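Local coordinates for probable spore coat polysaccharide biosynthesis protein E (Chromobacterium violaceum ATCC 12472, PDB 3G8R) that probably makes N-acylneuraminate-9-phosphate or a related sialic acid-like sugar, joining a zinc-binding NeuB-type TIM barrel to a SAF domain, at residues Q46-D51 and T97-E102; R280-T285 and A331-A336. All blocks are in the same frame, centred on the assembly; numbering follows the deposited sequence.

Contact 1. Residues Q46-D51 and T97-E102; sequences QYRNLD and TPFDEE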
ATOM      1  N   GLN A  46       8.670  10.804  27.108  1.00 43.73           N
ATOM      2  CA  GLN A  46       7.501  11.669  27.319  1.00 42.87           C
ATOM      3  C   GLN A  46       7.786  12.606  28.466  1.00 42.62           C
ATOM      4  O   GLN A  46       8.097  12.163  29.551  1.00 43.15           O
ATOM      5  CB  GLN A  46       6.299  10.819  27.665  1.00 42.39           C
ATOM      6  CG  GLN A  46       5.692  10.176  26.450  1.00 53.58           C
ATOM      7  CD  GLN A  46       4.427   9.418  26.751  1.00 41.87           C
ATOM      8  OE1 GLN A  46       3.885   9.502  27.844  1.00 53.66           O
ATOM      9  NE2 GLN A  46       3.951   8.660  25.776  1.00 53.80           N
ATOM     10  N   TYR A  47       7.704  13.905  28.237  1.00 42.20           N
ATOM     11  CA  TYR A  47       7.985  14.845  29.304  1.00 41.87           C
ATOM     12  C   TYR A  47       6.717  15.469  29.776  1.00 42.69           C
ATOM     13  O   TYR A  47       6.012  16.095  28.991  1.00 43.18           O
ATOM     14  CB  TYR A  47       8.883  15.959  28.813  1.00 41.44           C
ATOM     15  CG  TYR A  47      10.341  15.635  28.764  1.00 44.38           C
ATOM     16  CD1 TYR A  47      10.785  14.323  28.824  1.00 40.70           C
ATOM     17  CD2 TYR A  47      11.277  16.647  28.606  1.00 40.69           C
ATOM     18  CE1 TYR A  47      12.127  14.027  28.761  1.00 44.58           C
ATOM     19  CE2 TYR A  47      12.619  16.362  28.539  1.00 44.53           C
ATOM     20  CZ  TYR A  47      13.040  15.047  28.618  1.00 40.67           C
ATOM     21  OH  TYR A  47      14.379  14.742  28.552  1.00 44.73           O
ATOM     22  N   ARG A  48       6.438  15.262  31.057  1.00 43.26           N
ATOM     23  CA  ARG A  48       5.428  15.990  31.826  1.00 43.26           C
ATOM     24  C   ARG A  48       6.084  16.558  33.089  1.00 44.25           C
ATOM     25  O   ARG A  48       6.817  15.853  33.788  1.00 44.71           O
ATOM     26  CB  ARG A  48       4.297  15.062  32.255  1.00 42.57           C
ATOM     27  CG  ARG A  48       3.412  14.560  31.123  1.00 51.08           C
ATOM     28  CD  ARG A  48       2.419  13.490  31.613  1.00 41.11           C
ATOM     29  NE  ARG A  48       1.683  12.933  30.493  1.00 49.90           N
ATOM     30  CZ  ARG A  48       2.141  11.968  29.708  1.00 40.31           C
ATOM     31  NH1 ARG A  48       3.335  11.435  29.925  1.00 49.77           N
ATOM     32  NH2 ARG A  48       1.397  11.527  28.711  1.00 49.97           N
ATOM     33  N   ASN A  49       5.829  17.830  33.376  1.00 44.93           N
ATOM     34  CA  ASN A  49       6.268  18.430  34.615  1.00 46.14           C
ATOM     35  C   ASN A  49       5.244  18.080  35.648  1.00 46.87           C
ATOM     36  O   ASN A  49       4.271  18.810  35.846  1.00 46.27           O
ATOM     37  CB  ASN A  49       6.357  19.938  34.478  1.00 46.95           C
ATOM     38  CG  ASN A  49       7.205  20.544  35.537  1.00 62.98           C
ATOM     39  OD1 ASN A  49       6.692  21.156  36.478  1.00 47.00           O
ATOM     40  ND2 ASN A  49       8.530  20.349  35.416  1.00 47.65           N
ATOM     41  N   LEU A  50       5.465  16.937  36.291  1.00 48.41           N
ATOM     42  CA  LEU A  50       4.446  16.323  37.127  1.00 49.47           C
ATOM     43  C   LEU A  50       3.930  17.212  38.248  1.00 50.66           C
ATOM     44  O   LEU A  50       2.772  17.078  38.655  1.00 50.12           O
ATOM     45  CB  LEU A  50       4.907  14.962  37.631  1.00 49.69           C
ATOM     46  CG  LEU A  50       4.099  13.762  37.094  1.00 39.90           C
ATOM     47  CD1 LEU A  50       4.078  13.638  35.581  1.00 49.45           C
ATOM     48  CD2 LEU A  50       4.615  12.471  37.713  1.00 49.96           C
ATOM     49  N   ASP A  51       4.789  18.136  38.705  1.00 52.52           N
ATOM     50  CA  ASP A  51       4.419  19.215  39.655  1.00 53.54           C
ATOM     51  C   ASP A  51       3.237  20.072  39.200  1.00 52.80           C
ATOM     52  O   ASP A  51       2.258  20.218  39.942  1.00 52.86           O
ATOM     53  CB  ASP A  51       5.614  20.143  39.917  1.00 54.73           C
ATOM     54  CG  ASP A  51       6.621  19.565  40.927  1.00 85.97           C
ATOM     55  OD1 ASP A  51       6.262  18.630  41.706  1.00 55.00           O
ATOM     56  OD2 ASP A  51       7.778  20.077  40.938  1.00 55.32           O
ATOM     57  N   THR A  97       8.385  13.869  23.549  1.00 41.08           N
ATOM     58  CA  THR A  97       7.060  14.475  23.560  1.00 40.56           C
ATOM     59  C   THR A  97       6.831  15.240  24.859  1.00 40.72           C
ATOM     60  O   THR A  97       6.652  14.634  25.937  1.00 40.56           O
ATOM     61  CB  THR A  97       5.975  13.420  23.452  1.00 39.99           C
ATOM     62  OG1 THR A  97       6.281  12.564  22.364  1.00 43.01           O
ATOM     63  CG2 THR A  97       4.609  14.039  23.247  1.00 42.28           C
ATOM     64  N   PRO A  98       6.807  16.572  24.756  1.00 40.32           N
ATOM     65  CA  PRO A  98       6.486  17.425  25.873  1.00 40.79           C
ATOM     66  C   PRO A  98       4.978  17.528  25.996  1.00 42.82           C
ATOM     67  O   PRO A  98       4.269  17.457  25.002  1.00 43.87           O
ATOM     68  CB  PRO A  98       6.996  18.763  25.396  1.00 40.01           C
ATOM     69  CG  PRO A  98       6.615  18.748  23.949  1.00 29.33           C
ATOM     70  CD  PRO A  98       6.850  17.327  23.494  1.00 39.64           C
ATOM     71  N   PHE A  99       4.466  17.737  27.192  1.00 44.29           N
ATOM     72  CA  PHE A  99       3.034  17.992  27.301  1.00 45.35           C
ATOM     73  C   PHE A  99       2.799  19.347  27.920  1.00 46.63           C
ATOM     74  O   PHE A  99       1.680  19.860  27.848  1.00 46.88           O
ATOM     75  CB  PHE A  99       2.339  16.886  28.093  1.00 45.17           C
ATOM     76  CG  PHE A  99       2.402  15.552  27.426  1.00 43.24           C
ATOM     77  CD1 PHE A  99       1.303  15.060  26.737  1.00 45.23           C
ATOM     78  CD2 PHE A  99       3.568  14.798  27.464  1.00 44.95           C
ATOM     79  CE1 PHE A  99       1.359  13.825  26.093  1.00 43.62           C
ATOM     80  CE2 PHE A  99       3.643  13.579  26.836  1.00 43.36           C
ATOM     81  CZ  PHE A  99       2.537  13.085  26.138  1.00 45.46           C
ATOM     82  N   ASP A 100       3.872  19.904  28.508  1.00 47.41           N
ATOM     83  CA  ASP A 100       3.898  21.204  29.210  1.00 48.41           C
ATOM     84  C   ASP A 100       4.725  22.162  28.414  1.00 48.57           C
ATOM     85  O   ASP A 100       5.609  21.738  27.681  1.00 49.46           O
ATOM     86  CB  ASP A 100       4.721  21.104  30.488  1.00 49.04           C
ATOM     87  CG  ASP A 100       4.054  20.338  31.548  1.00 45.58           C
ATOM     88  OD1 ASP A 100       4.602  19.288  31.922  1.00 49.84           O
ATOM     89  OD2 ASP A 100       3.002  20.789  32.044  1.00 50.47           O
ATOM     90  N   GLU A 101       4.526  23.455  28.633  1.00 47.70           N
ATOM     91  CA  GLU A 101       5.468  24.421  28.109  1.00 47.21           C
ATOM     92  C   GLU A 101       6.802  24.186  28.762  1.00 46.25           C
ATOM     93  O   GLU A 101       7.814  24.069  28.082  1.00 46.15           O
ATOM     94  CB  GLU A 101       5.000  25.864  28.299  1.00 47.81           C
ATOM     95  CG  GLU A 101       3.721  26.037  29.115  1.00 63.11           C
ATOM     96  CD  GLU A 101       2.488  25.609  28.347  1.00 48.52           C
ATOM     97  OE1 GLU A 101       2.200  26.203  27.281  1.00 62.45           O
ATOM     98  OE2 GLU A 101       1.828  24.662  28.820  1.00 62.81           O
ATOM     99  N   GLU A 102       6.790  24.066  30.081  1.00 46.25           N
ATOM    100  CA  GLU A 102       8.020  23.837  30.845  1.00 46.69           C
ATOM    101  C   GLU A 102       8.784  22.608  30.361  1.00 45.50           C
ATOM    102  O   GLU A 102      10.001  22.551  30.524  1.00 45.90           O
ATOM    103  CB  GLU A 102       7.750  23.737  32.358  1.00 48.14           C
ATOM    104  CG  GLU A 102       9.029  23.677  33.229  1.00 89.72           C
ATOM    105  CD  GLU A 102       8.784  23.980  34.718  1.00 50.83           C
ATOM    106  OE1 GLU A 102       9.700  23.725  35.541  1.00 90.00           O
ATOM    107  OE2 GLU A 102       7.677  24.470  35.062  1.00 90.21           O
TER
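R48 lays its guanidinium flat on the ring of F99 in a cation-pi stack, R48 CZ standing 3.8 Å from the centroid of the F99 ring with the two planes 19° apart. Its chain runs extended from CG to NE alongside F99, so that R48 CG already rests on F99 CD2 at 3.7 Å. The rotation of the group is fixed from its edge: R48 NH1 donates to Q46 OE1 at 2.9 Å in the guanidinium plane and on a lone pair of the amide, with a weak second bond from R48 NH2. Q46 CB and CG meet F99 at the ring edge, near CE2.

Beneath these side chains the second and third strands of the TIM barrel run parallel, Y47 N bonding T97 O at 2.6 Å and F99 N meeting Y47 O nearly along its C=O axis. Past the strand ends, D100 OD1 takes the N-H of N49 almost straight and also S103 OG, tying the loops together. With OE1 held by R48, Q46 turns NE2 to E11, and the nearest atom of its side chain lies about 5 Å from the zinc, which H202 and H225 bind. R48 and E11 thus grip both polar atoms of the Q46 amide near the metal.

Contact 2. Residues R280-T285 and A331-A336; sequences RGVFAT and APVMAA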
ATOM      1  N   ARG A 280       4.028 -12.542 -32.102  1.00 33.41           N
ATOM      2  CA  ARG A 280       3.604 -12.982 -33.415  1.00 31.53           C
ATOM      3  C   ARG A 280       4.564 -12.393 -34.458  1.00 31.83           C
ATOM      4  O   ARG A 280       4.730 -11.174 -34.545  1.00 32.03           O
ATOM      5  CB  ARG A 280       2.191 -12.476 -33.630  1.00 29.91           C
ATOM      6  CG  ARG A 280       1.193 -13.530 -33.957  1.00 32.84           C
ATOM      7  CD  ARG A 280      -0.212 -13.189 -33.498  1.00 28.39           C
ATOM      8  NE  ARG A 280      -0.576 -11.787 -33.707  1.00 32.43           N
ATOM      9  CZ  ARG A 280      -1.620 -11.394 -34.415  1.00 27.72           C
ATOM     10  NH1 ARG A 280      -2.381 -12.296 -34.981  1.00 32.45           N
ATOM     11  NH2 ARG A 280      -1.904 -10.110 -34.560  1.00 32.05           N
ATOM     12  N   GLY A 281       5.221 -13.248 -35.233  1.00 31.38           N
ATOM     13  CA  GLY A 281       6.144 -12.787 -36.263  1.00 30.98           C
ATOM     14  C   GLY A 281       5.391 -12.557 -37.557  1.00 31.43           C
ATOM     15  O   GLY A 281       4.279 -13.054 -37.729  1.00 30.92           O
ATOM     16  N   VAL A 282       6.003 -11.813 -38.472  1.00 31.59           N
ATOM     17  CA  VAL A 282       5.377 -11.492 -39.727  1.00 31.03           C
ATOM     18  C   VAL A 282       6.010 -12.362 -40.774  1.00 31.64           C
ATOM     19  O   VAL A 282       7.233 -12.329 -40.954  1.00 32.07           O
ATOM     20  CB  VAL A 282       5.627 -10.038 -40.091  1.00 30.74           C
ATOM     21  CG1 VAL A 282       4.973  -9.695 -41.430  1.00 18.11           C
ATOM     22  CG2 VAL A 282       5.111  -9.183 -39.046  1.00 16.42           C
ATOM     23  N   PHE A 283       5.179 -13.126 -41.479  1.00 31.73           N
ATOM     24  CA  PHE A 283       5.662 -14.028 -42.524  1.00 32.03           C
ATOM     25  C   PHE A 283       5.111 -13.624 -43.864  1.00 32.67           C
ATOM     26  O   PHE A 283       3.976 -13.153 -43.946  1.00 32.89           O
ATOM     27  CB  PHE A 283       5.220 -15.471 -42.246  1.00 31.43           C
ATOM     28  CG  PHE A 283       5.856 -16.087 -41.027  1.00 37.96           C
ATOM     29  CD1 PHE A 283       6.945 -16.936 -41.154  1.00 30.97           C
ATOM     30  CD2 PHE A 283       5.362 -15.814 -39.743  1.00 31.38           C
ATOM     31  CE1 PHE A 283       7.533 -17.526 -40.019  1.00 38.45           C
ATOM     32  CE2 PHE A 283       5.937 -16.394 -38.597  1.00 38.24           C
ATOM     33  CZ  PHE A 283       7.022 -17.259 -38.734  1.00 30.78           C
ATOM     34  N   ALA A 284       5.897 -13.825 -44.918  1.00 32.84           N
ATOM     35  CA  ALA A 284       5.353 -13.698 -46.277  1.00 33.34           C
ATOM     36  C   ALA A 284       4.436 -14.882 -46.608  1.00 34.44           C
ATOM     37  O   ALA A 284       4.717 -16.046 -46.243  1.00 34.33           O
ATOM     38  CB  ALA A 284       6.451 -13.552 -47.310  1.00 32.42           C
ATOM     39  N   THR A 285       3.323 -14.581 -47.270  1.00 34.91           N
ATOM     40  CA  THR A 285       2.381 -15.630 -47.641  1.00 35.80           C
ATOM     41  C   THR A 285       2.546 -16.027 -49.118  1.00 37.78           C
ATOM     42  O   THR A 285       1.922 -16.988 -49.589  1.00 37.86           O
ATOM     43  CB  THR A 285       0.934 -15.208 -47.379  1.00 34.58           C
ATOM     44  OG1 THR A 285       0.626 -14.083 -48.175  1.00 32.75           O
ATOM     45  CG2 THR A 285       0.756 -14.808 -45.967  1.00 33.10           C
ATOM     46  N   ALA A 331       8.238 -17.464 -45.841  1.00 34.75           N
ATOM     47  CA  ALA A 331       9.435 -17.139 -45.106  1.00 34.08           C
ATOM     48  C   ALA A 331       9.250 -16.003 -44.113  1.00 32.37           C
ATOM     49  O   ALA A 331       8.411 -15.120 -44.290  1.00 31.86           O
ATOM     50  CB  ALA A 331      10.569 -16.827 -46.056  1.00 34.85           C
ATOM     51  N   PRO A 332      10.051 -16.022 -43.058  1.00 31.46           N
ATOM     52  CA  PRO A 332       9.960 -14.970 -42.065  1.00 31.56           C
ATOM     53  C   PRO A 332      10.469 -13.702 -42.678  1.00 32.66           C
ATOM     54  O   PRO A 332      11.506 -13.719 -43.320  1.00 33.63           O
ATOM     55  CB  PRO A 332      10.898 -15.443 -40.950  1.00 30.88           C
ATOM     56  CG  PRO A 332      11.750 -16.510 -41.576  1.00 14.71           C
ATOM     57  CD  PRO A 332      10.977 -17.103 -42.679  1.00 30.63           C
ATOM     58  N   VAL A 333       9.737 -12.615 -42.497  1.00 33.08           N
ATOM     59  CA  VAL A 333      10.175 -11.339 -42.980  1.00 33.12           C
ATOM     60  C   VAL A 333      11.181 -10.824 -41.980  1.00 34.85           C
ATOM     61  O   VAL A 333      10.816 -10.350 -40.924  1.00 35.32           O
ATOM     62  CB  VAL A 333       9.045 -10.345 -43.017  1.00 32.66           C
ATOM     63  CG1 VAL A 333       9.594  -8.957 -43.302  1.00 32.23           C
ATOM     64  CG2 VAL A 333       8.007 -10.733 -44.031  1.00 31.79           C
HETATM   65  N   MSE A 334      12.454 -10.919 -42.321  1.00 36.32           N
HETATM   66  CA  MSE A 334      13.526 -10.327 -41.543  1.00 36.94           C
HETATM   67  C   MSE A 334      13.544  -8.812 -41.704  1.00 39.30           C
HETATM   68  O   MSE A 334      13.397  -8.300 -42.812  1.00 39.34           O
HETATM   69  CB  MSE A 334      14.835 -10.924 -42.022  1.00 35.59           C
HETATM   70  CG  MSE A 334      14.786 -12.453 -42.092  1.00 34.13           C
HETATM   71 SE   MSE A 334      14.441 -13.175 -40.500  1.00 32.27          SE
HETATM   72  CE  MSE A 334      15.572 -12.258 -39.521  1.00 33.71           C
ATOM     73  N   ALA A 335      13.719  -8.106 -40.588  1.00 41.76           N
ATOM     74  CA  ALA A 335      13.609  -6.648 -40.548  1.00 44.06           C
ATOM     75  C   ALA A 335      14.825  -5.961 -41.150  1.00 47.36           C
ATOM     76  O   ALA A 335      14.751  -4.820 -41.603  1.00 47.69           O
ATOM     77  CB  ALA A 335      13.389  -6.177 -39.133  1.00 43.60           C
ATOM     78  N   ALA A 336      15.956  -6.656 -41.163  1.00 49.96           N
ATOM     79  CA  ALA A 336      17.139  -6.104 -41.820  1.00 51.44           C
ATOM     80  C   ALA A 336      16.968  -6.054 -43.350  1.00 52.61           C
ATOM     81  O   ALA A 336      17.784  -5.449 -44.052  1.00 53.34           O
ATOM     82  CB  ALA A 336      18.386  -6.890 -41.433  1.00 51.53           C
TER
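Two backbone hydrogen bonds join strand 281-284 to the extended stretch 331-333, from V333 N to V282 O at 3.0 Å and from A284 N to A331 O at 2.9 Å. Both are fairly straight, and V282 O is approached in its carbonyl plane. They flank F283 and P332, whose CA atoms come within 4.4 Å in a single beta bridge.

F283 leaves this bridge with CG anti to its carbonyl carbon (chi1 -67°). Its CB lies 3.8 Å from A331 O, the oxygen that also receives the N-H of A284. Farther out, F283 CD1 reaches P332 CA at 3.7 Å, and CE1 touches P332 CB at 4.1 Å, so one flank of the ring follows the proline obliquely. The ring also stacks with H55 of the second subunit.

This is the SAF domain, a small fold of short strands and long loops, in which 281-284 pairs antiparallel with 299-302 while 331-333 belongs to the segment leading from 321-323 to 338-340. V333 points toward the strand: its CB is 3.4 Å from V282 O, and CG2, anti to the carbonyl carbon, meets V282 CG1 at 4.1 Å and lies close to A284 N. V282 O has a further donor in Q309 NE2, and the V282 side chain also packs on L310, V299 and F301.

Contact 1 closes well before contact 2 opens along the chain, and the two lie on opposite sides of its centre, about 78 Å apart between centres and about 60 Å between nearest atoms. They share no strand or sheet: residues 46-51 and 97-102 begin in the last residues of strands 40-47 and 93-98 of the eight-stranded NeuB barrel and run on into the helices after them, whereas 280-285 and 331-336 belong to the SAF domain. The dimer brings the two regions together. R280, the first residue of segment 280-285, forms salt bridges with E101 and D124 of the second subunit and packs on its F99, consistent with the SAF domain of each chain reaching over the barrel of its partner.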